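Local coordinates for TarM (Staphylococcus aureus subsp. aureus 21178, PDB 4X7R), which is a glycosyltransferase-family protein of the GT-B clan with bound uridine-5'-diphosphate and (2S)-2,3-dihydroxypropyl 2-acetamido-2-deoxy-alpha-D-glucopyranoside, at residues S93-N98 with E142-I147; V250-N255 with N292-E297. The protein carries 1 engineered substitution. All blocks are in the same frame, centred on the assembly; numbering follows the deposited sequence.

How the contacts relate
Contact 1 and contact 2 lie on opposite sides of the chain's centre, their own centres 52 Å apart and their nearest atoms about 30 Å apart. They follow one another along the chain, contact 1 closing before contact 2 opens. The first lies where helix 86-95 packs on the antiparallel sheet, at strand 139-147; this sheet is inserted in the chain between strands 66-68 and 221-225 of the N-terminal parallel sheet. The second belongs to the Rossmann-like part itself, joining the loop after strand 243-247 to the end of helix 284-293, beside the 3YW pocket. Contact 1 therefore concerns the outlying sheet, and contact 2 the GT-B body that holds the ligands.

Contact 1: residues S93-N98 with E142-I147; sequences SERLKN and ERFSFI
With CG set anti to its carbonyl carbon (chi1 -64°) and the chain bent about the CG-CD bond (chi3 73°), Arg95 reaches from the C-terminal part of helix 86-95 to Glu142 on strand 139-147. Glu142 comes to meet it from a less usual rotamer: its CG sits between the backbone N and the carbonyl carbon, and the chain then runs out extended to the carboxylate. The guanidinium grips end-on, both terminal nitrogens closing on a single oxygen. NH1 of Arg95 lies 2.5 Å from OE2 of Glu142, a short separation whose exact length is uncertain, and NH2 of Arg95 stands 2.8 Å from the same OE2. That oxygen stays near the guanidinium plane, but the carboxylate is turned 66° against it; NH1 arrives nearly along the C-O axis, NH2 from above the carboxylate plane. Neither bond is straight, as expected when two donors share one acceptor. Beside the pair, Phe144 turns the edge of its ring to Arg95, CE1 4.1 Å from NH1. Its other neighbours include Leu88 and Ile92 of the same helix, while Phe134 on strand 129-136 makes a cation-pi contact with Arg95. Chemically, this is a salt bridge at a partly buried boundary of helix and sheet: the opposite charges probably offset each other, and the two N-H donors probably help keep the carboxylate ionised.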
ATOM      1  N   SER A  93     -30.062 -20.795  10.462  1.00 57.61           N
ATOM      2  CA  SER A  93     -31.459 -20.816  10.013  1.00 60.13           C
ATOM      3  C   SER A  93     -32.411 -21.126  11.165  1.00 65.32           C
ATOM      4  O   SER A  93     -33.477 -20.517  11.236  1.00 67.04           O
ATOM      5  CB  SER A  93     -31.665 -21.863   8.920  1.00 65.60           C
ATOM      6  OG  SER A  93     -30.754 -21.688   7.849  1.00 79.35           O
ATOM      7  N   GLU A  94     -32.037 -22.073  12.054  1.00 61.39           N
ATOM      8  CA  GLU A  94     -32.867 -22.481  13.198  1.00 61.84           C
ATOM      9  C   GLU A  94     -33.060 -21.369  14.210  1.00 65.78           C
ATOM     10  O   GLU A  94     -34.135 -21.265  14.789  1.00 66.90           O
ATOM     11  CB  GLU A  94     -32.322 -23.742  13.897  1.00 62.67           C
ATOM     12  CG  GLU A  94     -32.538 -25.059  13.154  1.00 78.83           C
ATOM     13  CD  GLU A  94     -33.936 -25.398  12.661  1.00110.49           C
ATOM     14  OE1 GLU A  94     -34.919 -25.130  13.392  1.00108.00           O
ATOM     15  OE2 GLU A  94     -34.042 -25.962  11.548  1.00108.01           O
ATOM     16  N   ARG A  95     -32.032 -20.527  14.411  1.00 61.43           N
ATOM     17  CA  ARG A  95     -32.062 -19.394  15.340  1.00 61.05           C
ATOM     18  C   ARG A  95     -32.990 -18.285  14.849  1.00 67.57           C
ATOM     19  O   ARG A  95     -33.431 -17.461  15.652  1.00 68.77           O
ATOM     20  CB  ARG A  95     -30.648 -18.846  15.582  1.00 56.40           C
ATOM     21  CG  ARG A  95     -29.733 -19.845  16.273  1.00 57.31           C
ATOM     22  CD  ARG A  95     -28.298 -19.382  16.257  1.00 57.42           C
ATOM     23  NE  ARG A  95     -28.072 -18.274  17.184  1.00 57.20           N
ATOM     24  CZ  ARG A  95     -26.877 -17.778  17.472  1.00 66.81           C
ATOM     25  NH1 ARG A  95     -25.788 -18.281  16.907  1.00 57.37           N
ATOM     26  NH2 ARG A  95     -26.760 -16.773  18.325  1.00 57.19           N
ATOM     27  N   LEU A  96     -33.271 -18.257  13.534  1.00 64.41           N
ATOM     28  CA  LEU A  96     -34.164 -17.284  12.908  1.00 65.78           C
ATOM     29  C   LEU A  96     -35.565 -17.876  12.687  1.00 73.33           C
ATOM     30  O   LEU A  96     -36.471 -17.163  12.257  1.00 74.28           O
ATOM     31  CB  LEU A  96     -33.566 -16.762  11.593  1.00 65.30           C
ATOM     32  CG  LEU A  96     -32.288 -15.922  11.713  1.00 67.99           C
ATOM     33  CD1 LEU A  96     -31.564 -15.848  10.387  1.00 67.85           C
ATOM     34  CD2 LEU A  96     -32.585 -14.535  12.241  1.00 69.05           C
ATOM     35  N   LYS A  97     -35.737 -19.181  12.985  1.00 71.24           N
ATOM     36  CA  LYS A  97     -37.021 -19.868  12.863  1.00 73.40           C
ATOM     37  C   LYS A  97     -37.911 -19.409  14.018  1.00 78.92           C
ATOM     38  O   LYS A  97     -37.432 -19.234  15.147  1.00 77.73           O
ATOM     39  CB  LYS A  97     -36.838 -21.396  12.875  1.00 75.90           C
ATOM     40  CG  LYS A  97     -37.981 -22.153  12.212  1.00 99.10           C
ATOM     41  CD  LYS A  97     -37.885 -23.658  12.451  1.00110.12           C
ATOM     42  CE  LYS A  97     -39.182 -24.362  12.137  1.00120.01           C
ATOM     43  NZ  LYS A  97     -39.069 -25.832  12.321  1.00127.34           N
ATOM     44  N   ASN A  98     -39.196 -19.187  13.722  1.00 77.54           N
ATOM     45  CA  ASN A  98     -40.197 -18.715  14.678  1.00 79.06           C
ATOM     46  C   ASN A  98     -39.883 -17.302  15.223  1.00 81.39           C
ATOM     47  O   ASN A  98     -39.895 -17.064  16.435  1.00 81.70           O
ATOM     48  CB  ASN A  98     -40.514 -19.763  15.770  1.00 84.36           C
ATOM     49  CG  ASN A  98     -41.191 -21.020  15.251  1.00124.88           C
ATOM     50  OD1 ASN A  98     -42.055 -20.984  14.362  1.00124.65           O
ATOM     51  ND2 ASN A  98     -40.840 -22.166  15.827  1.00118.00           N
ATOM     52  N   GLU A 142     -22.806 -11.862  18.794  1.00 49.87           N
ATOM     53  CA  GLU A 142     -21.996 -12.265  17.654  1.00 47.01           C
ATOM     54  C   GLU A 142     -22.386 -11.704  16.302  1.00 48.58           C
ATOM     55  O   GLU A 142     -23.514 -11.260  16.101  1.00 49.51           O
ATOM     56  CB  GLU A 142     -21.880 -13.793  17.585  1.00 47.37           C
ATOM     57  CG  GLU A 142     -23.207 -14.498  17.614  1.00 56.66           C
ATOM     58  CD  GLU A 142     -23.131 -15.924  18.102  1.00 72.16           C
ATOM     59  OE1 GLU A 142     -22.173 -16.274  18.830  1.00 69.58           O
ATOM     60  OE2 GLU A 142     -24.051 -16.696  17.762  1.00 64.18           O
ATOM     61  N   ARG A 143     -21.436 -11.769  15.361  1.00 41.44           N
ATOM     62  CA  ARG A 143     -21.622 -11.375  13.980  1.00 40.18           C
ATOM     63  C   ARG A 143     -21.040 -12.428  13.046  1.00 43.65           C
ATOM     64  O   ARG A 143     -19.839 -12.707  13.119  1.00 43.20           O
ATOM     65  CB  ARG A 143     -20.988  -9.996  13.690  1.00 36.81           C
ATOM     66  CG  ARG A 143     -20.832  -9.694  12.190  1.00 44.77           C
ATOM     67  CD  ARG A 143     -20.325  -8.300  11.902  1.00 45.87           C
ATOM     68  NE  ARG A 143     -21.424  -7.345  12.050  1.00 60.62           N
ATOM     69  CZ  ARG A 143     -21.429  -6.110  11.563  1.00 68.04           C
ATOM     70  NH1 ARG A 143     -20.391  -5.659  10.875  1.00 52.62           N
ATOM     71  NH2 ARG A 143     -22.488  -5.330  11.735  1.00 55.83           N
ATOM     72  N   PHE A 144     -21.872 -12.945  12.132  1.00 39.56           N
ATOM     73  CA  PHE A 144     -21.445 -13.819  11.047  1.00 39.54           C
ATOM     74  C   PHE A 144     -21.365 -12.947   9.769  1.00 43.36           C
ATOM     75  O   PHE A 144     -22.344 -12.272   9.405  1.00 43.13           O
ATOM     76  CB  PHE A 144     -22.434 -14.981  10.834  1.00 41.71           C
ATOM     77  CG  PHE A 144     -22.433 -16.007  11.936  1.00 42.11           C
ATOM     78  CD1 PHE A 144     -23.264 -15.863  13.045  1.00 43.53           C
ATOM     79  CD2 PHE A 144     -21.592 -17.116  11.875  1.00 42.46           C
ATOM     80  CE1 PHE A 144     -23.246 -16.802  14.077  1.00 44.51           C
ATOM     81  CE2 PHE A 144     -21.599 -18.074  12.898  1.00 45.02           C
ATOM     82  CZ  PHE A 144     -22.425 -17.912  13.993  1.00 42.78           C
ATOM     83  N   SER A 145     -20.197 -12.973   9.108  1.00 39.04           N
ATOM     84  CA  SER A 145     -19.913 -12.250   7.870  1.00 39.65           C
ATOM     85  C   SER A 145     -19.868 -13.226   6.702  1.00 45.79           C
ATOM     86  O   SER A 145     -19.213 -14.274   6.784  1.00 45.79           O
ATOM     87  CB  SER A 145     -18.604 -11.473   7.983  1.00 40.33           C
ATOM     88  OG  SER A 145     -18.700 -10.589   9.087  1.00 47.58           O
ATOM     89  N   PHE A 146     -20.604 -12.884   5.634  1.00 44.43           N
ATOM     90  CA  PHE A 146     -20.763 -13.676   4.412  1.00 45.12           C
ATOM     91  C   PHE A 146     -20.364 -12.902   3.162  1.00 51.82           C
ATOM     92  O   PHE A 146     -20.554 -11.690   3.097  1.00 51.80           O
ATOM     93  CB  PHE A 146     -22.237 -14.105   4.243  1.00 47.73           C
ATOM     94  CG  PHE A 146     -22.885 -14.856   5.384  1.00 48.47           C
ATOM     95  CD1 PHE A 146     -23.342 -14.181   6.513  1.00 50.39           C
ATOM     96  CD2 PHE A 146     -23.131 -16.221   5.288  1.00 49.77           C
ATOM     97  CE1 PHE A 146     -23.948 -14.871   7.563  1.00 51.11           C
ATOM     98  CE2 PHE A 146     -23.744 -16.913   6.336  1.00 52.48           C
ATOM     99  CZ  PHE A 146     -24.155 -16.233   7.466  1.00 50.45           C
ATOM    100  N   ILE A 147     -19.837 -13.629   2.160  1.00 51.55           N
ATOM    101  CA  ILE A 147     -19.516 -13.176   0.798  1.00 52.83           C
ATOM    102  C   ILE A 147     -20.138 -14.239  -0.120  1.00 59.45           C
ATOM    103  O   ILE A 147     -19.842 -15.433   0.044  1.00 59.05           O
ATOM    104  CB  ILE A 147     -18.016 -12.967   0.523  1.00 55.05           C
ATOM    105  CG1 ILE A 147     -17.447 -11.813   1.382  1.00 54.61           C
ATOM    106  CG2 ILE A 147     -17.780 -12.707  -0.988  1.00 56.79           C
ATOM    107  CD1 ILE A 147     -15.974 -11.781   1.492  1.00 59.73           C
TER

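Contact 2: residues V250-N255 with N292-E297; sequences VNHHEN and NQFDVE. With 3YW ((2S)-2,3-dihydroxypropyl 2-acetamido-2-deoxy-alpha-D-glucopyranoside), chain F.
His252 and Gln293 point at each other from the two segments, ring edge to amide, with their planes 66° apart. NE2 of His252 donates to OE1 of Gln293 over 2.8 Å in an almost straight bond (176°), the oxygen lying in the imidazole plane. The other end of the same amide serves the next histidine: NE2 of Gln293 donates to NE2 of His253 over 3.1 Å, a more bent bond tilted from both the ring and the amide plane. One glutamine thus spans two histidines, and its paired bonds fix which way round the amide sits. His253 is held in turn by Asn251, whose OD1 accepts from its backbone N, forming an Asx turn, and from its ND1 at 2.8 Å. ND1 of His253 also lies over one face of the His252 ring, toward its rim. The Phe294 ring lies alongside His252, its edge bringing CE1 to 4.0 Å from His252 CD2. Nearer the start of the loop, CG1 of Val250 comes within 3.3 Å of O7 of 3YW. Phe262 meets all three rings, Ile270 of helix 264-271 touches His252 and Phe294, and Gln286 of helix 284-293 bonds to His252 ND1, setting the loop after strand 243-247 against both helices.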
ATOM      1  N   VAL A 250      10.976   5.146   2.894  1.00 30.59           N
ATOM      2  CA  VAL A 250      10.648   6.527   3.299  1.00 31.46           C
ATOM      3  C   VAL A 250      11.829   7.261   3.943  1.00 35.34           C
ATOM      4  O   VAL A 250      12.809   6.646   4.352  1.00 35.65           O
ATOM      5  CB  VAL A 250       9.428   6.512   4.288  1.00 35.57           C
ATOM      6  CG1 VAL A 250       8.185   5.843   3.674  1.00 35.03           C
ATOM      7  CG2 VAL A 250       9.790   5.797   5.595  1.00 35.19           C
ATOM      8  N   ASN A 251      11.665   8.559   4.133  1.00 32.46           N
ATOM      9  CA  ASN A 251      12.593   9.336   4.922  1.00 33.70           C
ATOM     10  C   ASN A 251      12.393   8.788   6.368  1.00 40.16           C
ATOM     11  O   ASN A 251      11.254   8.707   6.854  1.00 39.20           O
ATOM     12  CB  ASN A 251      12.260  10.839   4.819  1.00 34.09           C
ATOM     13  CG  ASN A 251      13.241  11.736   5.532  1.00 44.99           C
ATOM     14  OD1 ASN A 251      13.782  11.377   6.580  1.00 36.13           O
ATOM     15  ND2 ASN A 251      13.486  12.934   5.000  1.00 33.48           N
ATOM     16  N   HIS A 252      13.493   8.325   7.001  1.00 35.43           N
ATOM     17  CA  HIS A 252      13.477   7.693   8.319  1.00 32.82           C
ATOM     18  C   HIS A 252      13.205   8.680   9.475  1.00 41.24           C
ATOM     19  O   HIS A 252      12.998   8.253  10.610  1.00 40.80           O
ATOM     20  CB  HIS A 252      14.767   6.909   8.542  1.00 31.27           C
ATOM     21  CG  HIS A 252      15.983   7.788   8.520  1.00 33.89           C
ATOM     22  ND1 HIS A 252      16.348   8.493   7.371  1.00 34.82           N
ATOM     23  CD2 HIS A 252      16.867   8.065   9.505  1.00 34.82           C
ATOM     24  CE1 HIS A 252      17.423   9.186   7.710  1.00 34.02           C
ATOM     25  NE2 HIS A 252      17.776   8.957   8.986  1.00 34.68           N
ATOM     26  N   HIS A 253      13.204   9.985   9.208  1.00 41.33           N
ATOM     27  CA  HIS A 253      12.875  10.932  10.268  1.00 44.20           C
ATOM     28  C   HIS A 253      11.353  10.996  10.387  1.00 50.81           C
ATOM     29  O   HIS A 253      10.632  10.764   9.394  1.00 49.16           O
ATOM     30  CB  HIS A 253      13.386  12.347   9.962  1.00 45.99           C
ATOM     31  CG  HIS A 253      14.865  12.455   9.829  1.00 49.71           C
ATOM     32  ND1 HIS A 253      15.499  12.246   8.599  1.00 50.82           N
ATOM     33  CD2 HIS A 253      15.786  12.852  10.737  1.00 52.89           C
ATOM     34  CE1 HIS A 253      16.788  12.476   8.811  1.00 50.93           C
ATOM     35  NE2 HIS A 253      17.012  12.847  10.081  1.00 52.78           N
ATOM     36  N   GLU A 254      10.868  11.337  11.593  1.00 50.31           N
ATOM     37  CA  GLU A 254       9.445  11.532  11.837  1.00 51.24           C
ATOM     38  C   GLU A 254       8.968  12.742  11.026  1.00 55.77           C
ATOM     39  O   GLU A 254       9.657  13.772  10.949  1.00 54.76           O
ATOM     40  CB  GLU A 254       9.156  11.750  13.334  1.00 53.89           C
ATOM     41  CG  GLU A 254       8.971  10.455  14.104  1.00 66.94           C
ATOM     42  CD  GLU A 254       7.591   9.829  14.075  1.00 89.83           C
ATOM     43  OE1 GLU A 254       7.036   9.615  12.972  1.00 80.70           O
ATOM     44  OE2 GLU A 254       7.083   9.502  15.170  1.00 95.52           O
ATOM     45  N   ASN A 255       7.828  12.562  10.356  1.00 54.42           N
ATOM     46  CA  ASN A 255       7.181  13.578   9.531  1.00 55.99           C
ATOM     47  C   ASN A 255       6.600  14.619  10.432  1.00 64.54           C
ATOM     48  O   ASN A 255       6.175  14.283  11.538  1.00 66.07           O
ATOM     49  CB  ASN A 255       6.059  12.955   8.704  1.00 56.62           C
ATOM     50  CG  ASN A 255       6.518  11.808   7.833  1.00 65.74           C
ATOM     51  OD1 ASN A 255       7.616  11.817   7.257  1.00 53.84           O
ATOM     52  ND2 ASN A 255       5.662  10.814   7.687  1.00 49.76           N
ATOM     53  N   ASN A 292      25.905   8.369   9.536  1.00 42.30           N
ATOM     54  CA  ASN A 292      26.372   9.433  10.423  1.00 43.20           C
ATOM     55  C   ASN A 292      25.663   9.441  11.750  1.00 49.88           C
ATOM     56  O   ASN A 292      26.332   9.632  12.764  1.00 51.30           O
ATOM     57  CB  ASN A 292      26.329  10.805   9.747  1.00 40.21           C
ATOM     58  CG  ASN A 292      27.232  10.915   8.548  1.00 51.93           C
ATOM     59  OD1 ASN A 292      28.269  10.256   8.466  1.00 53.72           O
ATOM     60  ND2 ASN A 292      26.847  11.734   7.559  1.00 44.56           N
ATOM     61  N   GLN A 293      24.332   9.165  11.742  1.00 47.11           N
ATOM     62  CA  GLN A 293      23.403   9.134  12.877  1.00 47.55           C
ATOM     63  C   GLN A 293      23.384   7.830  13.691  1.00 53.53           C
ATOM     64  O   GLN A 293      23.027   7.889  14.869  1.00 55.47           O
ATOM     65  CB  GLN A 293      21.964   9.354  12.362  1.00 48.01           C
ATOM     66  CG  GLN A 293      21.557  10.802  12.066  1.00 60.74           C
ATOM     67  CD  GLN A 293      20.437  10.961  11.030  1.00 65.95           C
ATOM     68  OE1 GLN A 293      20.048  10.018  10.277  1.00 45.69           O
ATOM     69  NE2 GLN A 293      19.927  12.198  10.941  1.00 53.05           N
ATOM     70  N   PHE A 294      23.633   6.650  13.058  1.00 48.07           N
ATOM     71  CA  PHE A 294      23.519   5.328  13.708  1.00 47.75           C
ATOM     72  C   PHE A 294      24.824   4.517  13.749  1.00 56.51           C
ATOM     73  O   PHE A 294      25.678   4.672  12.868  1.00 57.02           O
ATOM     74  CB  PHE A 294      22.402   4.505  13.025  1.00 47.45           C
ATOM     75  CG  PHE A 294      21.011   5.089  13.168  1.00 48.15           C
ATOM     76  CD1 PHE A 294      20.518   6.005  12.235  1.00 48.53           C
ATOM     77  CD2 PHE A 294      20.184   4.711  14.227  1.00 50.80           C
ATOM     78  CE1 PHE A 294      19.240   6.559  12.373  1.00 49.67           C
ATOM     79  CE2 PHE A 294      18.898   5.261  14.364  1.00 54.15           C
ATOM     80  CZ  PHE A 294      18.433   6.181  13.438  1.00 52.02           C
ATOM     81  N   ASP A 295      24.963   3.629  14.760  1.00 57.80           N
ATOM     82  CA  ASP A 295      26.131   2.742  14.913  1.00 61.00           C
ATOM     83  C   ASP A 295      25.900   1.398  14.163  1.00 66.10           C
ATOM     84  O   ASP A 295      25.801   0.332  14.799  1.00 66.69           O
ATOM     85  CB  ASP A 295      26.480   2.495  16.406  1.00 65.23           C
ATOM     86  CG  ASP A 295      27.778   1.715  16.640  1.00 83.58           C
ATOM     87  OD1 ASP A 295      28.659   1.739  15.749  1.00 85.33           O
ATOM     88  OD2 ASP A 295      27.905   1.070  17.709  1.00 93.00           O
ATOM     89  N   VAL A 296      25.782   1.474  12.808  1.00 59.90           N
ATOM     90  CA  VAL A 296      25.555   0.335  11.903  1.00 57.68           C
ATOM     91  C   VAL A 296      26.359   0.508  10.614  1.00 55.98           C
ATOM     92  O   VAL A 296      26.682   1.632  10.258  1.00 54.16           O
ATOM     93  CB  VAL A 296      24.055   0.050  11.606  1.00 61.33           C
ATOM     94  CG1 VAL A 296      23.365  -0.600  12.794  1.00 61.63           C
ATOM     95  CG2 VAL A 296      23.306   1.301  11.127  1.00 60.59           C
ATOM     96  N   GLU A 297      26.684  -0.594   9.925  1.00 51.44           N
ATOM     97  CA  GLU A 297      27.453  -0.539   8.678  1.00 50.78           C
ATOM     98  C   GLU A 297      26.679  -1.046   7.450  1.00 51.74           C
ATOM     99  O   GLU A 297      26.837  -0.479   6.360  1.00 51.13           O
ATOM    100  CB  GLU A 297      28.772  -1.310   8.833  1.00 53.86           C
ATOM    101  CG  GLU A 297      29.848  -0.527   9.577  1.00 70.87           C
ATOM    102  CD  GLU A 297      31.044  -1.321  10.069  1.00103.77           C
ATOM    103  OE1 GLU A 297      30.980  -2.572  10.064  1.00104.83           O
ATOM    104  OE2 GLU A 297      32.033  -0.687  10.505  1.00104.55           O
TER
HETATM  105  O3A 3YW F 503       4.922   3.999   4.223  0.75 57.69           O
HETATM  106  C4A 3YW F 503       5.662   3.832   0.554  0.75 53.29           C
HETATM  107  C5A 3YW F 503       5.181   4.395   1.868  0.75 54.48           C
HETATM  108  O5  3YW F 503       8.040   4.062  -1.385  0.75 49.54           O
HETATM  109  C6A 3YW F 503       5.467   3.469   3.025  0.75 55.48           C
HETATM  110  C5  3YW F 503       8.213   4.491  -2.742  0.75 42.66           C
HETATM  111  C6  3YW F 503       8.756   3.304  -3.501  0.75 38.95           C
HETATM  112  C4  3YW F 503       9.117   5.722  -2.751  0.75 41.85           C
HETATM  113  O6  3YW F 503       9.987   2.844  -2.962  0.75 36.01           O
HETATM  114  C3  3YW F 503       8.378   6.862  -2.057  0.75 44.50           C
HETATM  115  O4  3YW F 503       9.408   6.107  -4.090  0.75 37.23           O
HETATM  116  O3  3YW F 503       9.172   8.047  -2.001  0.75 39.03           O
HETATM  117  O7  3YW F 503       8.179   8.306   1.406  0.75 55.73           O
HETATM  118  C7  3YW F 503       7.127   8.288   0.775  0.75 54.03           C
HETATM  119  C8  3YW F 503       6.028   9.275   1.031  0.75 53.39           C
HETATM  120  N2  3YW F 503       6.895   7.393  -0.187  0.75 51.74           N
HETATM  121  C2  3YW F 503       7.900   6.456  -0.663  0.75 48.39           C
HETATM  122  C1  3YW F 503       7.408   5.004  -0.524  0.75 51.40           C
HETATM  123  O1  3YW F 503       6.025   4.830  -0.403  0.75 51.03           O
HETATM  124  O2  3YW F 503       3.777   4.638   1.779  0.75 55.13           O